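Local coordinates for HIT domain-containing protein (Leishmania major, PDB 3KSV) that is of unknown function but, as a zinc-binding member of the histidine triad (HIT) family, is probably a nucleotide-binding hydrolase or transferase, at residues M48-K53 with A75-A80; A100-E103 with V107-H110. All coordinates share one frame; numbering follows the deposited sequence.

Contact 1. Residues M48-K53 with A75-A80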
ATOM      1  N   MET A  48      12.356   0.431   2.920  1.00 20.68           N
ATOM      2  CA  MET A  48      12.152   1.835   3.168  1.00 20.58           C
ATOM      3  C   MET A  48      10.728   2.114   3.543  1.00 20.42           C
ATOM      4  O   MET A  48       9.870   1.238   3.459  1.00 19.46           O
ATOM      5  CB  MET A  48      12.586   2.676   1.952  1.00 21.53           C
ATOM      6  CG  MET A  48      11.791   2.505   0.661  1.00 22.17           C
ATOM      7  SD  MET A  48      12.329   3.733  -0.549  1.00 27.78           S
ATOM      8  CE  MET A  48      11.777   5.223   0.326  1.00 30.02           C
ATOM      9  N   LEU A  49      10.513   3.358   3.978  1.00 20.78           N
ATOM     10  CA  LEU A  49       9.249   3.843   4.485  1.00 20.59           C
ATOM     11  C   LEU A  49       8.847   5.141   3.773  1.00 20.84           C
ATOM     12  O   LEU A  49       9.700   5.973   3.472  1.00 20.77           O
ATOM     13  CB  LEU A  49       9.379   4.124   5.970  1.00 20.26           C
ATOM     14  CG  LEU A  49       9.802   2.949   6.858  1.00 20.67           C
ATOM     15  CD1 LEU A  49      10.283   3.462   8.220  1.00 19.97           C
ATOM     16  CD2 LEU A  49       8.692   1.962   7.030  1.00 23.05           C
ATOM     17  N   VAL A  50       7.556   5.296   3.492  1.00 20.97           N
ATOM     18  CA  VAL A  50       7.000   6.552   2.981  1.00 21.50           C
ATOM     19  C   VAL A  50       5.881   6.969   3.927  1.00 22.25           C
ATOM     20  O   VAL A  50       4.921   6.222   4.124  1.00 22.36           O
ATOM     21  CB  VAL A  50       6.411   6.390   1.560  1.00 21.54           C
ATOM     22  CG1 VAL A  50       5.645   7.639   1.142  1.00 21.96           C
ATOM     23  CG2 VAL A  50       7.505   6.063   0.559  1.00 20.80           C
ATOM     24  N   ILE A  51       5.990   8.158   4.499  1.00 22.82           N
ATOM     25  CA  ILE A  51       5.008   8.626   5.475  1.00 24.15           C
ATOM     26  C   ILE A  51       4.443  10.007   5.111  1.00 24.13           C
ATOM     27  O   ILE A  51       5.138  10.825   4.506  1.00 25.14           O
ATOM     28  CB  ILE A  51       5.610   8.683   6.906  1.00 24.26           C
ATOM     29  CG1 ILE A  51       6.602   9.815   7.031  1.00 26.04           C
ATOM     30  CG2 ILE A  51       6.302   7.357   7.275  1.00 25.90           C
ATOM     31  CD1 ILE A  51       6.897  10.171   8.471  1.00 27.29           C
ATOM     32  N   PRO A  52       3.179  10.277   5.480  1.00 23.60           N
ATOM     33  CA  PRO A  52       2.720  11.648   5.403  1.00 23.78           C
ATOM     34  C   PRO A  52       3.341  12.487   6.512  1.00 23.82           C
ATOM     35  O   PRO A  52       3.617  11.980   7.601  1.00 24.08           O
ATOM     36  CB  PRO A  52       1.216  11.509   5.616  1.00 23.66           C
ATOM     37  CG  PRO A  52       1.095  10.353   6.518  1.00 23.49           C
ATOM     38  CD  PRO A  52       2.139   9.395   6.032  1.00 23.66           C
ATOM     39  N   LYS A  53       3.568  13.760   6.238  1.00 24.54           N
ATOM     40  CA  LYS A  53       4.020  14.678   7.275  1.00 25.54           C
ATOM     41  C   LYS A  53       2.943  14.874   8.354  1.00 26.37           C
ATOM     42  O   LYS A  53       3.266  14.992   9.533  1.00 26.74           O
ATOM     43  CB  LYS A  53       4.425  16.017   6.661  1.00 25.70           C
ATOM     44  CG  LYS A  53       5.779  15.981   5.936  1.00 25.61           C
ATOM     45  CD  LYS A  53       5.981  17.241   5.087  1.00 27.05           C
ATOM     46  CE  LYS A  53       7.425  17.435   4.651  1.00 28.09           C
ATOM     47  NZ  LYS A  53       7.548  18.501   3.608  1.00 28.94           N
ATOM     48  N   ALA A  75       4.939   5.752  -5.516  1.00 23.39           N
ATOM     49  CA  ALA A  75       5.281   5.306  -6.870  1.00 23.49           C
ATOM     50  C   ALA A  75       6.726   5.634  -7.211  1.00 23.01           C
ATOM     51  O   ALA A  75       7.416   4.832  -7.818  1.00 22.47           O
ATOM     52  CB  ALA A  75       4.325   5.946  -7.913  1.00 23.55           C
ATOM     53  N   LYS A  76       7.177   6.822  -6.825  1.00 22.82           N
ATOM     54  CA  LYS A  76       8.562   7.221  -7.076  1.00 22.84           C
ATOM     55  C   LYS A  76       9.532   6.341  -6.301  1.00 22.83           C
ATOM     56  O   LYS A  76      10.535   5.872  -6.860  1.00 23.14           O
ATOM     57  CB  LYS A  76       8.786   8.687  -6.709  1.00 22.66           C
ATOM     58  CG  LYS A  76       8.099   9.614  -7.649  1.00 23.67           C
ATOM     59  CD  LYS A  76       8.445  11.058  -7.410  1.00 25.07           C
ATOM     60  CE  LYS A  76       7.875  11.943  -8.524  1.00 25.48           C
ATOM     61  NZ  LYS A  76       8.256  13.362  -8.322  1.00 24.83           N
ATOM     62  N   ALA A  77       9.227   6.134  -5.022  1.00 22.10           N
ATOM     63  CA  ALA A  77      10.002   5.263  -4.156  1.00 22.15           C
ATOM     64  C   ALA A  77      10.066   3.830  -4.695  1.00 21.77           C
ATOM     65  O   ALA A  77      11.124   3.208  -4.662  1.00 22.66           O
ATOM     66  CB  ALA A  77       9.440   5.293  -2.703  1.00 21.06           C
ATOM     67  N   SER A  78       8.951   3.300  -5.197  1.00 21.79           N
ATOM     68  CA  SER A  78       8.956   1.958  -5.830  1.00 21.23           C
ATOM     69  C   SER A  78       9.929   1.865  -7.018  1.00 21.03           C
ATOM     70  O   SER A  78      10.526   0.820  -7.261  1.00 20.24           O
ATOM     71  CB  SER A  78       7.544   1.559  -6.280  1.00 21.53           C
ATOM     72  OG  SER A  78       7.135   2.299  -7.427  1.00 21.64           O
ATOM     73  N   ARG A  79      10.091   2.950  -7.763  1.00 20.94           N
ATOM     74  CA  ARG A  79      11.033   2.951  -8.876  1.00 21.81           C
ATOM     75  C   ARG A  79      12.473   2.874  -8.334  1.00 21.45           C
ATOM     76  O   ARG A  79      13.338   2.194  -8.911  1.00 20.78           O
ATOM     77  CB  ARG A  79      10.846   4.202  -9.730  1.00 22.14           C
ATOM     78  CG  ARG A  79       9.538   4.266 -10.506  1.00 25.66           C
ATOM     79  CD  ARG A  79       9.268   5.702 -10.900  1.00 29.46           C
ATOM     80  NE  ARG A  79       8.500   5.864 -12.124  1.00 31.51           N
ATOM     81  CZ  ARG A  79       7.181   5.751 -12.218  1.00 34.47           C
ATOM     82  NH1 ARG A  79       6.413   5.414 -11.160  1.00 37.81           N
ATOM     83  NH2 ARG A  79       6.616   5.958 -13.397  1.00 33.95           N
ATOM     84  N   ALA A  80      12.720   3.557  -7.210  1.00 20.65           N
ATOM     85  CA  ALA A  80      14.013   3.483  -6.515  1.00 19.75           C
ATOM     86  C   ALA A  80      14.259   2.054  -6.064  1.00 19.16           C
ATOM     87  O   ALA A  80      15.345   1.498  -6.302  1.00 18.86           O
ATOM     88  CB  ALA A  80      14.074   4.443  -5.316  1.00 19.19           C
TER
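Ala77 presents its single methyl group to two strand side chains at once, Met48 and Val50, which stand two residues apart on the same face of strand 48-52. The terminal methyl of Met48 rests against it, CE lying 3.8 Å from Ala77 CB, and the sulfur follows at nearly the same range, with SD 3.9 Å from that CB. In Met48, chi1 of 65° puts CG between the backbone N and the carbonyl carbon, and the bend at chi3 (-65°) then brings CE beside the methyl that SD already borders. Val50 uses one branch only, with CG2 3.9 Å from Ala77 CB; chi1 of 171° sets this branch anti to the carbonyl carbon, beside the backbone N. All three contacts are apolar and no hydrogen bond joins the segments. The small helix residue suits this geometry, since the backbones can come to 7.8 Å between Val50 CA and Ala77 CA. Facing away, Ser78 OG bonds to Ala75 O at 2.6 Å. Helix 64-82 thus lies against one face of the antiparallel HIT sheet, with Val70, Leu73 and Val81 extending the apolar seam, Ile111 of strand 109-114 beside it, and Tyr142 of the second subunit packing on Met48.

Contact 2. Residues A100-E103 with V107-H110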
ATOM      1  N   ALA A 100      -3.843  -5.182  13.336  1.00 19.39           N
ATOM      2  CA  ALA A 100      -3.380  -5.271  11.947  1.00 19.95           C
ATOM      3  C   ALA A 100      -1.849  -5.101  11.849  1.00 20.61           C
ATOM      4  O   ALA A 100      -1.288  -4.885  10.753  1.00 19.48           O
ATOM      5  CB  ALA A 100      -4.118  -4.251  11.093  1.00 19.63           C
ATOM      6  N   HIS A 101      -1.184  -5.252  12.999  1.00 21.52           N
ATOM      7  CA  HIS A 101       0.279  -5.200  13.115  1.00 22.76           C
ATOM      8  C   HIS A 101       0.866  -3.778  12.983  1.00 22.54           C
ATOM      9  O   HIS A 101       2.073  -3.621  12.727  1.00 22.72           O
ATOM     10  CB  HIS A 101       0.972  -6.168  12.123  1.00 23.70           C
ATOM     11  CG  HIS A 101       0.491  -7.593  12.196  1.00 27.45           C
ATOM     12  ND1 HIS A 101       1.218  -8.598  12.807  1.00 32.56           N
ATOM     13  CD2 HIS A 101      -0.626  -8.188  11.708  1.00 29.96           C
ATOM     14  CE1 HIS A 101       0.557  -9.743  12.708  1.00 32.33           C
ATOM     15  NE2 HIS A 101      -0.567  -9.519  12.050  1.00 30.85           N
ATOM     16  N   GLN A 102       0.049  -2.742  13.178  1.00 21.96           N
ATOM     17  CA  GLN A 102       0.579  -1.379  13.187  1.00 22.53           C
ATOM     18  C   GLN A 102       1.183  -1.117  14.585  1.00 23.67           C
ATOM     19  O   GLN A 102       0.542  -1.352  15.604  1.00 23.07           O
ATOM     20  CB  GLN A 102      -0.501  -0.342  12.864  1.00 22.27           C
ATOM     21  CG  GLN A 102       0.019   1.090  12.870  1.00 21.82           C
ATOM     22  CD  GLN A 102      -1.037   2.158  12.617  1.00 22.21           C
ATOM     23  OE1 GLN A 102      -2.223   1.954  12.856  1.00 20.15           O
ATOM     24  NE2 GLN A 102      -0.598   3.307  12.103  1.00 23.48           N
ATOM     25  N   GLU A 103       2.420  -0.641  14.622  1.00 25.15           N
ATOM     26  CA  GLU A 103       3.124  -0.432  15.894  1.00 26.55           C
ATOM     27  C   GLU A 103       3.170   1.067  16.205  1.00 26.10           C
ATOM     28  O   GLU A 103       2.614   1.508  17.213  1.00 27.13           O
ATOM     29  CB  GLU A 103       4.524  -1.055  15.831  1.00 27.45           C
ATOM     30  CG  GLU A 103       5.217  -1.271  17.183  1.00 31.04           C
ATOM     31  CD  GLU A 103       6.752  -1.385  17.058  1.00 34.73           C
ATOM     32  OE1 GLU A 103       7.247  -1.818  15.985  1.00 38.78           O
ATOM     33  OE2 GLU A 103       7.456  -1.034  18.034  1.00 36.48           O
ATOM     34  N   VAL A 107       0.590   6.879   9.969  1.00 18.91           N
ATOM     35  CA  VAL A 107       0.546   6.145   8.696  1.00 18.16           C
ATOM     36  C   VAL A 107       1.969   6.011   8.140  1.00 18.91           C
ATOM     37  O   VAL A 107       2.707   6.996   8.039  1.00 18.04           O
ATOM     38  CB  VAL A 107      -0.330   6.863   7.652  1.00 17.79           C
ATOM     39  CG1 VAL A 107      -0.164   6.234   6.269  1.00 16.96           C
ATOM     40  CG2 VAL A 107      -1.815   6.842   8.087  1.00 17.36           C
ATOM     41  N   HIS A 108       2.365   4.782   7.808  1.00 19.67           N
ATOM     42  CA  HIS A 108       3.619   4.562   7.108  1.00 19.64           C
ATOM     43  C   HIS A 108       3.490   3.380   6.156  1.00 19.63           C
ATOM     44  O   HIS A 108       3.009   2.314   6.536  1.00 19.22           O
ATOM     45  CB  HIS A 108       4.787   4.396   8.081  1.00 19.85           C
ATOM     46  CG  HIS A 108       4.552   3.381   9.154  1.00 21.67           C
ATOM     47  ND1 HIS A 108       3.629   3.567  10.159  1.00 22.71           N
ATOM     48  CD2 HIS A 108       5.154   2.196   9.409  1.00 23.19           C
ATOM     49  CE1 HIS A 108       3.665   2.533  10.979  1.00 23.65           C
ATOM     50  NE2 HIS A 108       4.578   1.685  10.547  1.00 22.44           N
ATOM     51  N   PHE A 109       3.881   3.623   4.909  1.00 19.40           N
ATOM     52  CA  PHE A 109       3.948   2.609   3.875  1.00 19.16           C
ATOM     53  C   PHE A 109       5.343   2.001   3.867  1.00 18.46           C
ATOM     54  O   PHE A 109       6.320   2.695   3.667  1.00 19.39           O
ATOM     55  CB  PHE A 109       3.662   3.230   2.500  1.00 19.66           C
ATOM     56  CG  PHE A 109       2.232   3.541   2.266  1.00 19.26           C
ATOM     57  CD1 PHE A 109       1.427   2.648   1.565  1.00 17.91           C
ATOM     58  CD2 PHE A 109       1.675   4.709   2.763  1.00 18.58           C
ATOM     59  CE1 PHE A 109       0.123   2.908   1.358  1.00 17.44           C
ATOM     60  CE2 PHE A 109       0.345   4.985   2.556  1.00 18.38           C
ATOM     61  CZ  PHE A 109      -0.439   4.087   1.837  1.00 18.22           C
ATOM     62  N   HIS A 110       5.427   0.703   4.091  1.00 18.03           N
ATOM     63  CA  HIS A 110       6.664  -0.034   3.929  1.00 17.59           C
ATOM     64  C   HIS A 110       6.799  -0.366   2.432  1.00 17.66           C
ATOM     65  O   HIS A 110       5.805  -0.797   1.806  1.00 16.83           O
ATOM     66  CB  HIS A 110       6.587  -1.353   4.705  1.00 18.18           C
ATOM     67  CG  HIS A 110       6.357  -1.211   6.186  1.00 17.57           C
ATOM     68  ND1 HIS A 110       7.385  -1.225   7.098  1.00 18.55           N
ATOM     69  CD2 HIS A 110       5.212  -1.145   6.912  1.00 19.89           C
ATOM     70  CE1 HIS A 110       6.885  -1.139   8.318  1.00 18.98           C
ATOM     71  NE2 HIS A 110       5.567  -1.087   8.234  1.00 16.41           N
TER
HETATM   72  O   HOH W   1       4.628   0.622  13.139  1.00 34.01           O
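Gln102 makes a loose apolar approach to His108, its aliphatic part lying obliquely to the imidazole, with Gln102 CG 4.4 Å from His108 CE1. The glutamine reaches across in extended form, CG anti to the backbone N (chi1 180°), which carries its amide toward the start of the histidine triad motif. There Gln102 NE2 and Val107 N, both donors, face each other at 4.3 Å and cannot bond, and the amide turns to acceptors elsewhere.

The polar interactions are made through other partners. Gln102 NE2 donates to Ser57 O and Gln102 OE1 accepts from Gly97 N, so both ends of the amide are held and its rotation is fixed. On the histidine, ND1 bonds to His106 O, the carbonyl of a zinc ligand, while Phe15 meets the ring edge-to-face.

A water supplies the one polar link between the segments: it lies 2.9 Å from Glu103 N, from which it accepts, and is bonded weakly to His108 NE2 at 2.8 Å.

His108 is the predicted nucleophile, expected to carry AMP on NE2. The bond from ND1 to His106 O fixes the rotation of the ring and turns NE2 toward the water and Glu103 N, an orientation consistent with NE2 serving as the attacking nitrogen, as in other HIT proteins.

Overall arrangement
Both contacts are buried, yet they illustrate how chemistry follows place in a fold. Contact 1 joins a strand to the helix covering one face of the sheet and is wholly apolar; contact 2 joins a loop to the entry of strand 109-114, combines sparse apolar touch with a bridging water, and holds the predicted catalytic His108, whose side chain lies about 8 Å from the zinc ion. The two share the sheet: strands 48-52 and 109-114 are neighbours, linked by a probable hydrogen bond of 2.9 Å from Val50 N to Phe109 O. Alternation along strand 48-52 separates the roles, for Val50 faces the helix whereas Leu49 and Ile51 pack against His110 and His108.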